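Local coordinates for 16S rRNA methyltransferase (Streptomyces sp. DSM 40477, PDB 3MQ2), which methylates the N1 position of adenine 1408 in 16S ribosomal RNA, using S-adenosyl-L-methionine, and thereby confers resistance to aminoglycosides such as kanamycin and apramycin, at residues E121-R124 with G125-A128; L140-H143 with A144-P147; R182-E185 with P186-A190. One frame throughout, in Å; residues are numbered along the deposited sequence.

Interaction 1: residues E121-R124 with G125-A128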
ATOM      1  N   GLU A 121       1.226 -13.509 -10.024  1.00 17.43           N
ATOM      2  CA  GLU A 121       2.207 -12.602 -10.618  0.63 18.38           C
ATOM      3  C   GLU A 121       2.331 -11.259  -9.906  1.00 13.48           C
ATOM      4  O   GLU A 121       3.433 -10.789  -9.651  1.00 14.22           O
ATOM      5  CB  GLU A 121       1.933 -12.390 -12.109  0.63 23.50           C
ATOM      6  CG  GLU A 121       2.286 -13.594 -12.964  0.63 31.16           C
ATOM      7  CD  GLU A 121       1.095 -14.142 -13.723  0.63 41.43           C
ATOM      8  OE1 GLU A 121       0.050 -13.462 -13.763  0.63 47.32           O
ATOM      9  OE2 GLU A 121       1.205 -15.255 -14.282  0.63 43.28           O
ATOM     10  N   MET A 122       1.208 -10.631  -9.591  1.00 13.63           N
ATOM     11  CA  MET A 122       1.319  -9.325  -8.952  1.00 12.55           C
ATOM     12  C   MET A 122       1.891  -9.427  -7.543  1.00 11.48           C
ATOM     13  O   MET A 122       2.729  -8.617  -7.154  1.00 13.03           O
ATOM     14  CB  MET A 122      -0.003  -8.575  -8.925  1.00 10.40           C
ATOM     15  CG  MET A 122       0.200  -7.123  -8.491  1.00 15.82           C
ATOM     16  SD  MET A 122      -1.306  -6.160  -8.566  1.00 19.67           S
ATOM     17  CE  MET A 122      -1.437  -5.870 -10.313  1.00 13.93           C
ATOM     18  N   LEU A 123       1.422 -10.404  -6.772  1.00 10.05           N
ATOM     19  CA  LEU A 123       1.961 -10.614  -5.422  1.00 11.02           C
ATOM     20  C   LEU A 123       3.463 -10.877  -5.477  1.00 12.11           C
ATOM     21  O   LEU A 123       4.234 -10.375  -4.654  1.00 10.51           O
ATOM     22  CB  LEU A 123       1.240 -11.765  -4.713  1.00 12.01           C
ATOM     23  CG  LEU A 123      -0.191 -11.452  -4.275  1.00 12.45           C
ATOM     24  CD1 LEU A 123      -0.950 -12.726  -3.887  1.00 14.04           C
ATOM     25  CD2 LEU A 123      -0.139 -10.473  -3.110  1.00 10.77           C
ATOM     26  N   ARG A 124       3.886 -11.659  -6.463  1.00 12.19           N
ATOM     27  CA  ARG A 124       5.312 -11.935  -6.626  1.00 12.71           C
ATOM     28  C   ARG A 124       6.104 -10.690  -6.983  1.00 12.18           C
ATOM     29  O   ARG A 124       7.243 -10.528  -6.542  1.00 12.15           O
ATOM     30  CB  ARG A 124       5.536 -13.025  -7.679  1.00 11.80           C
ATOM     31  CG  ARG A 124       5.141 -14.406  -7.191  1.00 12.62           C
ATOM     32  CD  ARG A 124       5.495 -15.488  -8.211  1.00 20.99           C
ATOM     33  NE  ARG A 124       5.130 -16.816  -7.725  1.00 18.87           N
ATOM     34  CZ  ARG A 124       4.733 -17.819  -8.499  1.00 26.26           C
ATOM     35  NH1 ARG A 124       4.661 -17.659  -9.814  1.00 25.78           N
ATOM     36  NH2 ARG A 124       4.416 -18.989  -7.958  1.00 31.31           N
ATOM     37  N   GLY A 125       5.511  -9.813  -7.790  1.00 11.13           N
ATOM     38  CA  GLY A 125       6.182  -8.586  -8.179  1.00 14.36           C
ATOM     39  C   GLY A 125       6.366  -7.662  -6.988  1.00 11.94           C
ATOM     40  O   GLY A 125       7.384  -6.976  -6.871  1.00 12.54           O
ATOM     41  N   MET A 126       5.368  -7.631  -6.105  1.00 12.47           N
ATOM     42  CA  MET A 126       5.460  -6.809  -4.911  1.00  9.51           C
ATOM     43  C   MET A 126       6.458  -7.420  -3.934  1.00 13.19           C
ATOM     44  O   MET A 126       7.246  -6.703  -3.314  1.00 12.52           O
ATOM     45  CB  MET A 126       4.080  -6.619  -4.271  1.00  7.04           C
ATOM     46  CG  MET A 126       3.239  -5.579  -5.020  1.00 10.49           C
ATOM     47  SD  MET A 126       1.699  -5.151  -4.167  1.00 16.55           S
ATOM     48  CE  MET A 126       0.793  -6.678  -4.415  1.00 13.25           C
ATOM     49  N   ALA A 127       6.443  -8.744  -3.818  1.00 10.91           N
ATOM     50  CA  ALA A 127       7.398  -9.415  -2.947  1.00 10.95           C
ATOM     51  C   ALA A 127       8.823  -9.152  -3.435  1.00 13.56           C
ATOM     52  O   ALA A 127       9.753  -9.092  -2.640  1.00 12.23           O
ATOM     53  CB  ALA A 127       7.120 -10.920  -2.873  1.00 10.27           C
ATOM     54  N   ALA A 128       8.989  -8.985  -4.746  1.00 11.80           N
ATOM     55  CA  ALA A 128      10.320  -8.776  -5.320  1.00 12.84           C
ATOM     56  C   ALA A 128      11.058  -7.573  -4.733  1.00 14.40           C
ATOM     57  O   ALA A 128      12.285  -7.601  -4.580  1.00 15.18           O
ATOM     58  CB  ALA A 128      10.228  -8.623  -6.839  1.00 12.71           C
TER
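M126 turns its methyl group back along the helix toward two side chains of the preceding turn. Its CE lies 4.1 Å from CG of M122 and, at the same 4.1 Å, from CD2 of L123, so one methyl is shared between the residues three and four positions earlier. The bend at the thioether, chi3 -71°, brings CE round to them, while CG of M126 passes 3.7 Å from the carbonyl O of M122. M122 behaves differently: with CG anti to the backbone N (chi1 -169°), its sulfur end leaves the contact and heads for E91, S110 and the bound S-adenosyl-L-homocysteine.

Beneath the side chains runs the alpha-helical i to i+4 ladder. M126 N reaches M122 O at 3.0 Å and A127 N reaches L123 O at 2.9 Å, with G125 to E121 before them and A128 to R124 after. L123 O also accepts from W176 NE1, and R124 NH2 from its exposed position bonds to E173 O. Helix 121-128 lies against the seven-stranded sheet of this Rossmann-like methyltransferase: M126 packs on L102 and V104 of strand 99-105, W176 of strand 176-184 touches M126 and A127, and helix 109-116 meets the methionines through L111 and V115.

Interaction 2: residues L140-H143 with A144-P147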
ATOM      1  N   LEU A 140      -8.336  -4.963   2.908  1.00 10.02           N
ATOM      2  CA  LEU A 140      -9.337  -5.117   1.860  1.00  8.42           C
ATOM      3  C   LEU A 140     -10.571  -4.290   2.179  1.00 10.29           C
ATOM      4  O   LEU A 140     -11.098  -4.358   3.281  1.00 12.52           O
ATOM      5  CB  LEU A 140      -9.751  -6.578   1.722  1.00 10.26           C
ATOM      6  CG  LEU A 140      -8.696  -7.563   1.244  1.00 11.98           C
ATOM      7  CD1 LEU A 140      -9.301  -8.955   1.174  1.00 16.36           C
ATOM      8  CD2 LEU A 140      -8.127  -7.144  -0.119  1.00  9.00           C
ATOM      9  N   ASN A 141     -11.015  -3.503   1.203  1.00  7.41           N
ATOM     10  CA  ASN A 141     -12.296  -2.814   1.304  1.00  9.12           C
ATOM     11  C   ASN A 141     -13.377  -3.811   0.929  1.00 10.88           C
ATOM     12  O   ASN A 141     -13.506  -4.190  -0.240  1.00  9.96           O
ATOM     13  CB  ASN A 141     -12.317  -1.629   0.337  1.00 11.53           C
ATOM     14  CG  ASN A 141     -13.608  -0.826   0.414  1.00 14.10           C
ATOM     15  OD1 ASN A 141     -14.594  -1.253   1.017  1.00 11.02           O
ATOM     16  ND2 ASN A 141     -13.608   0.347  -0.223  1.00 19.17           N
ATOM     17  N   LEU A 142     -14.145  -4.251   1.921  1.00  9.87           N
ATOM     18  CA  LEU A 142     -15.125  -5.301   1.711  1.00  8.18           C
ATOM     19  C   LEU A 142     -16.295  -4.836   0.823  1.00 12.49           C
ATOM     20  O   LEU A 142     -17.064  -5.650   0.318  1.00 10.84           O
ATOM     21  CB  LEU A 142     -15.600  -5.849   3.063  1.00  9.96           C
ATOM     22  CG  LEU A 142     -14.507  -6.520   3.901  1.00 15.80           C
ATOM     23  CD1 LEU A 142     -14.964  -6.710   5.346  1.00 15.02           C
ATOM     24  CD2 LEU A 142     -14.076  -7.852   3.288  1.00 16.69           C
ATOM     25  N   HIS A 143     -16.390  -3.530   0.581  1.00  9.13           N
ATOM     26  CA  HIS A 143     -17.445  -3.033  -0.291  1.00  9.10           C
ATOM     27  C   HIS A 143     -17.237  -3.442  -1.742  1.00 11.55           C
ATOM     28  O   HIS A 143     -18.138  -3.290  -2.569  1.00  9.24           O
ATOM     29  CB  HIS A 143     -17.640  -1.519  -0.127  1.00  9.42           C
ATOM     30  CG  HIS A 143     -18.196  -1.154   1.206  1.00 12.25           C
ATOM     31  ND1 HIS A 143     -19.535  -0.894   1.410  1.00 15.42           N
ATOM     32  CD2 HIS A 143     -17.606  -1.067   2.424  1.00 12.84           C
ATOM     33  CE1 HIS A 143     -19.742  -0.640   2.690  1.00 16.71           C
ATOM     34  NE2 HIS A 143     -18.588  -0.750   3.328  1.00 15.38           N
ATOM     35  N   ALA A 144     -16.066  -3.996  -2.038  1.00 11.67           N
ATOM     36  CA  ALA A 144     -15.823  -4.570  -3.353  1.00 10.54           C
ATOM     37  C   ALA A 144     -16.733  -5.775  -3.563  1.00 12.21           C
ATOM     38  O   ALA A 144     -16.805  -6.319  -4.661  1.00 11.35           O
ATOM     39  CB  ALA A 144     -14.343  -4.974  -3.500  1.00 10.44           C
ATOM     40  N   TRP A 145     -17.422  -6.197  -2.503  1.00 11.50           N
ATOM     41  CA  TRP A 145     -18.351  -7.321  -2.594  1.00 12.32           C
ATOM     42  C   TRP A 145     -19.769  -6.911  -2.214  1.00 11.57           C
ATOM     43  O   TRP A 145     -20.615  -7.762  -1.966  1.00 15.11           O
ATOM     44  CB  TRP A 145     -17.907  -8.475  -1.686  1.00 12.58           C
ATOM     45  CG  TRP A 145     -16.688  -9.186  -2.161  1.00 12.85           C
ATOM     46  CD1 TRP A 145     -16.649 -10.299  -2.959  1.00 15.16           C
ATOM     47  CD2 TRP A 145     -15.319  -8.848  -1.879  1.00 15.46           C
ATOM     48  NE1 TRP A 145     -15.346 -10.671  -3.186  1.00 12.73           N
ATOM     49  CE2 TRP A 145     -14.511  -9.800  -2.539  1.00 13.16           C
ATOM     50  CE3 TRP A 145     -14.701  -7.834  -1.141  1.00 11.70           C
ATOM     51  CZ2 TRP A 145     -13.113  -9.763  -2.486  1.00 12.97           C
ATOM     52  CZ3 TRP A 145     -13.311  -7.795  -1.094  1.00 11.02           C
ATOM     53  CH2 TRP A 145     -12.535  -8.762  -1.753  1.00 11.55           C
ATOM     54  N   ARG A 146     -20.024  -5.611  -2.180  1.00 11.95           N
ATOM     55  CA  ARG A 146     -21.293  -5.095  -1.679  1.00 12.59           C
ATOM     56  C   ARG A 146     -21.865  -4.030  -2.612  1.00 12.63           C
ATOM     57  O   ARG A 146     -22.017  -2.878  -2.226  1.00 15.45           O
ATOM     58  CB  ARG A 146     -21.083  -4.520  -0.278  1.00 12.56           C
ATOM     59  CG  ARG A 146     -20.513  -5.540   0.722  1.00 10.42           C
ATOM     60  CD  ARG A 146     -20.261  -4.916   2.091  1.00 13.69           C
ATOM     61  NE  ARG A 146     -19.593  -5.846   3.001  1.00 13.60           N
ATOM     62  CZ  ARG A 146     -19.133  -5.502   4.201  1.00 16.88           C
ATOM     63  NH1 ARG A 146     -19.271  -4.255   4.631  1.00 14.70           N
ATOM     64  NH2 ARG A 146     -18.515  -6.396   4.961  1.00 16.84           N
ATOM     65  N   PRO A 147     -22.195  -4.418  -3.854  1.00 12.86           N
ATOM     66  CA  PRO A 147     -22.113  -5.772  -4.406  1.00 14.00           C
ATOM     67  C   PRO A 147     -20.792  -6.014  -5.141  1.00 14.41           C
ATOM     68  O   PRO A 147     -19.977  -5.104  -5.294  1.00 13.86           O
ATOM     69  CB  PRO A 147     -23.263  -5.780  -5.408  1.00 17.01           C
ATOM     70  CG  PRO A 147     -23.202  -4.394  -5.980  1.00 17.53           C
ATOM     71  CD  PRO A 147     -22.830  -3.488  -4.810  1.00 17.18           C
TER
HETATM   72  O   HOH W   1     -21.384  -0.882  -0.595  1.00 19.76           O
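R146 folds back over L142 and H143, and its chain can be followed outward. CB lies 3.9 Å from the carbonyl O of H143. CG comes to 3.5 Å from L142 O, and CD stands over a face of the H143 imidazole, a CH-pi contact 4.3 Å from the ring centroid and 15° off its normal. Because the chain stays extended from CG to NE, the guanidinium is carried on across L142, whose CB sits over one of its faces, offset toward the rim, with NH2 3.5 Å from that CB. NH1 ends above the imidazole, the two planes 63° apart. Beyond, NH2 forms a salt bridge with E157, while NH1 pairs with D205 and bonds to F207 O.

Tight turns bring these residues together. R146 N donates to H143 O at 3.0 Å, closing a type I beta turn, and A144 N donates to N141 O at 3.1 Å. N141 OD1 takes the H143 N-H in an Asx turn as strand 134-141 ends. The W145 indole lies with its edge to the N141 and L142 carbonyls, CE3 being 3.5 Å from L142 O. A water bridges H143 ND1 and R146 O.

Both flat polar groups are therefore fixed by partners around them while carbon covers a face. Both imidazole nitrogens of H143 have a partner, the water at ND1 and D208 at NE2. The salt bridges to E157 and D205 balance the charge of R146, fix the rotation of its guanidinium and hold the loop after the strand against the segment around D205 to D208.

Interaction 3: residues R182-E185 with P186-A190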
ATOM      1  N   ARG A 182      -8.110 -10.277  10.149  1.00 13.02           N
ATOM      2  CA  ARG A 182      -9.123  -9.784  11.079  0.55 15.63           C
ATOM      3  C   ARG A 182      -9.853  -8.551  10.562  1.00 13.65           C
ATOM      4  O   ARG A 182      -9.310  -7.775   9.788  1.00 12.89           O
ATOM      5  CB  ARG A 182      -8.484  -9.479  12.435  0.55 18.50           C
ATOM      6  CG  ARG A 182      -7.416  -8.401  12.389  0.55 17.96           C
ATOM      7  CD  ARG A 182      -6.823  -8.153  13.774  0.55 20.15           C
ATOM      8  NE  ARG A 182      -6.135  -9.330  14.287  0.55 18.45           N
ATOM      9  CZ  ARG A 182      -6.353  -9.868  15.485  0.55 28.61           C
ATOM     10  NH1 ARG A 182      -7.244  -9.335  16.310  0.55 33.11           N
ATOM     11  NH2 ARG A 182      -5.674 -10.942  15.861  0.55 32.82           N
ATOM     12  N   TYR A 183     -11.091  -8.381  11.009  1.00 16.70           N
ATOM     13  CA  TYR A 183     -11.843  -7.188  10.685  1.00 13.02           C
ATOM     14  C   TYR A 183     -11.260  -6.004  11.447  1.00 13.30           C
ATOM     15  O   TYR A 183     -10.806  -6.146  12.595  1.00 16.04           O
ATOM     16  CB  TYR A 183     -13.302  -7.359  11.089  1.00 13.47           C
ATOM     17  CG  TYR A 183     -14.109  -8.318  10.249  1.00 14.75           C
ATOM     18  CD1 TYR A 183     -14.230  -8.148   8.874  1.00 14.16           C
ATOM     19  CD2 TYR A 183     -14.786  -9.375  10.843  1.00 19.41           C
ATOM     20  CE1 TYR A 183     -14.991  -9.022   8.112  1.00 13.37           C
ATOM     21  CE2 TYR A 183     -15.552 -10.247  10.093  1.00 17.51           C
ATOM     22  CZ  TYR A 183     -15.657 -10.066   8.730  1.00 16.88           C
ATOM     23  OH  TYR A 183     -16.419 -10.934   7.986  1.00 20.55           O
ATOM     24  N   LEU A 184     -11.256  -4.841  10.802  1.00 12.50           N
ATOM     25  CA  LEU A 184     -10.867  -3.599  11.453  1.00  9.80           C
ATOM     26  C   LEU A 184     -12.113  -2.791  11.762  1.00 15.20           C
ATOM     27  O   LEU A 184     -12.987  -2.639  10.902  1.00 15.00           O
ATOM     28  CB  LEU A 184      -9.959  -2.766  10.544  1.00 13.16           C
ATOM     29  CG  LEU A 184      -8.568  -3.304  10.226  1.00 13.15           C
ATOM     30  CD1 LEU A 184      -7.798  -2.193   9.539  1.00 13.38           C
ATOM     31  CD2 LEU A 184      -7.857  -3.766  11.489  1.00 17.06           C
ATOM     32  N   GLU A 185     -12.202  -2.280  12.989  1.00 11.82           N
ATOM     33  CA  GLU A 185     -13.273  -1.343  13.338  1.00 11.76           C
ATOM     34  C   GLU A 185     -13.116  -0.081  12.506  1.00 13.39           C
ATOM     35  O   GLU A 185     -12.007   0.254  12.090  1.00 15.12           O
ATOM     36  CB  GLU A 185     -13.169  -0.953  14.808  1.00 17.75           C
ATOM     37  CG  GLU A 185     -13.309  -2.100  15.756  1.00 16.55           C
ATOM     38  CD  GLU A 185     -14.754  -2.487  15.982  1.00 19.68           C
ATOM     39  OE1 GLU A 185     -15.648  -1.814  15.431  1.00 15.70           O
ATOM     40  OE2 GLU A 185     -14.989  -3.466  16.717  1.00 20.84           O
ATOM     41  N   PRO A 186     -14.225   0.626  12.253  1.00 14.14           N
ATOM     42  CA  PRO A 186     -14.167   1.876  11.486  1.00 14.23           C
ATOM     43  C   PRO A 186     -13.169   2.862  12.084  1.00 16.52           C
ATOM     44  O   PRO A 186     -12.517   3.596  11.333  1.00 16.08           O
ATOM     45  CB  PRO A 186     -15.597   2.418  11.611  1.00 15.65           C
ATOM     46  CG  PRO A 186     -16.424   1.187  11.710  1.00 17.02           C
ATOM     47  CD  PRO A 186     -15.612   0.229  12.550  1.00 14.38           C
ATOM     48  N   GLU A 187     -13.051   2.882  13.409  1.00 16.88           N
ATOM     49  CA  GLU A 187     -12.081   3.759  14.056  1.00 16.58           C
ATOM     50  C   GLU A 187     -10.636   3.356  13.744  1.00 18.83           C
ATOM     51  O   GLU A 187      -9.753   4.215  13.661  1.00 20.44           O
ATOM     52  CB  GLU A 187     -12.328   3.840  15.569  1.00 15.27           C
ATOM     53  CG  GLU A 187     -13.628   4.537  15.934  1.00 22.04           C
ATOM     54  CD  GLU A 187     -14.853   3.670  15.675  1.00 25.35           C
ATOM     55  OE1 GLU A 187     -14.704   2.430  15.609  1.00 18.55           O
ATOM     56  OE2 GLU A 187     -15.963   4.232  15.547  1.00 25.88           O
ATOM     57  N   GLU A 188     -10.404   2.058  13.557  1.00 12.05           N
ATOM     58  CA  GLU A 188      -9.069   1.555  13.219  1.00 13.33           C
ATOM     59  C   GLU A 188      -8.716   1.903  11.778  1.00 19.84           C
ATOM     60  O   GLU A 188      -7.580   2.281  11.471  1.00 20.21           O
ATOM     61  CB  GLU A 188      -8.973   0.041  13.462  1.00 16.62           C
ATOM     62  CG  GLU A 188      -9.000  -0.334  14.944  1.00 24.69           C
ATOM     63  CD  GLU A 188      -9.033  -1.833  15.196  1.00 37.22           C
ATOM     64  OE1 GLU A 188      -8.267  -2.307  16.064  1.00 49.84           O
ATOM     65  OE2 GLU A 188      -9.838  -2.539  14.554  1.00 23.83           O
ATOM     66  N   VAL A 189      -9.699   1.773  10.899  1.00 13.95           N
ATOM     67  CA  VAL A 189      -9.558   2.209   9.507  1.00 13.45           C
ATOM     68  C   VAL A 189      -9.228   3.696   9.466  1.00 18.69           C
ATOM     69  O   VAL A 189      -8.358   4.138   8.702  1.00 17.78           O
ATOM     70  CB  VAL A 189     -10.841   1.920   8.713  1.00 12.74           C
ATOM     71  CG1 VAL A 189     -10.717   2.432   7.270  1.00 14.60           C
ATOM     72  CG2 VAL A 189     -11.099   0.427   8.698  1.00 13.43           C
ATOM     73  N   ALA A 190      -9.906   4.467  10.309  1.00 17.84           N
ATOM     74  CA  ALA A 190      -9.691   5.909  10.356  1.00 18.92           C
ATOM     75  C   ALA A 190      -8.263   6.251  10.776  1.00 23.32           C
ATOM     76  O   ALA A 190      -7.692   7.244  10.313  1.00 22.51           O
ATOM     77  CB  ALA A 190     -10.708   6.578  11.289  1.00 19.74           C
TER
HETATM   78  O   HOH W   2     -16.757   0.706  16.004  1.00 15.55           O
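E185, at the N-cap position of helix 186-191, and E188 meet through hydrogen bonds between backbone and side chain. E188 OE2 accepts the E185 N-H at 2.8 Å with its anti lone pair, the N-H...O angle being 156°. This bond, made by the side chain three residues after the N-cap, is one half of a capping box; the E185 side chain does not supply the other half, its carboxylate pointing to other partners. Separately, the E185 carbonyl receives the helix backbone bonds, from V189 N at 3.0 Å, almost in line with the carbonyl bond, and weakly from E188 N. E188 gets there by staying extended beyond CG (chi2 175°), which takes OE2 across the start of the helix and to 3.4 Å from L184 CA. Since the acceptor is a carboxylate close to the helix N-terminus, the helix dipole would be expected to stabilise its charge.

The charged groups include a pair of like sign. OE1 of E185 and OE1 of E187 are 4.4 Å apart, and a single water donates to both, at 2.8 Å to E185 OE1. E185 OE1 also forms a salt bridge with R206, which probably eases the repulsion.

Apolar contact is modest. L184 CB meets V189 CG2 at 3.9 Å, and P186, the first residue of the helix, has its CD 3.5 Å from E185 CB.

The short strand and helix segments run at 76° to each other, the chain turning sharply from strand 176-184, at one edge of the sheet within this chain, into helix 186-191. Both L184 and V189 rest on V209 of the neighbouring antiparallel strand 209-216, and Y183 stacks on F207 just ahead of that strand.

The three contacts are all local, but differ in setting. Interaction 2 is the most buried, interaction 3 lies at the surface and interaction 1 is partly buried, with L123, M126 and A127 buried and E121 and R124 exposed. Interactions 2 and 3 continue from the ends of strands 134-141 and 176-184, which flank strand 209-216, and they touch through L142 CD1 and Y183 CE1, 3.6 Å apart. Interaction 1 touches neither, its nearest atoms being about 9 Å from interaction 2 and 15 Å from interaction 3. Their chemistry follows: thioether and leucine packing, with M122 reaching to the bound S-adenosyl-L-homocysteine; a cationic and aromatic cluster paired with carboxylates; and a carboxylate-rich helix start with water between its acids.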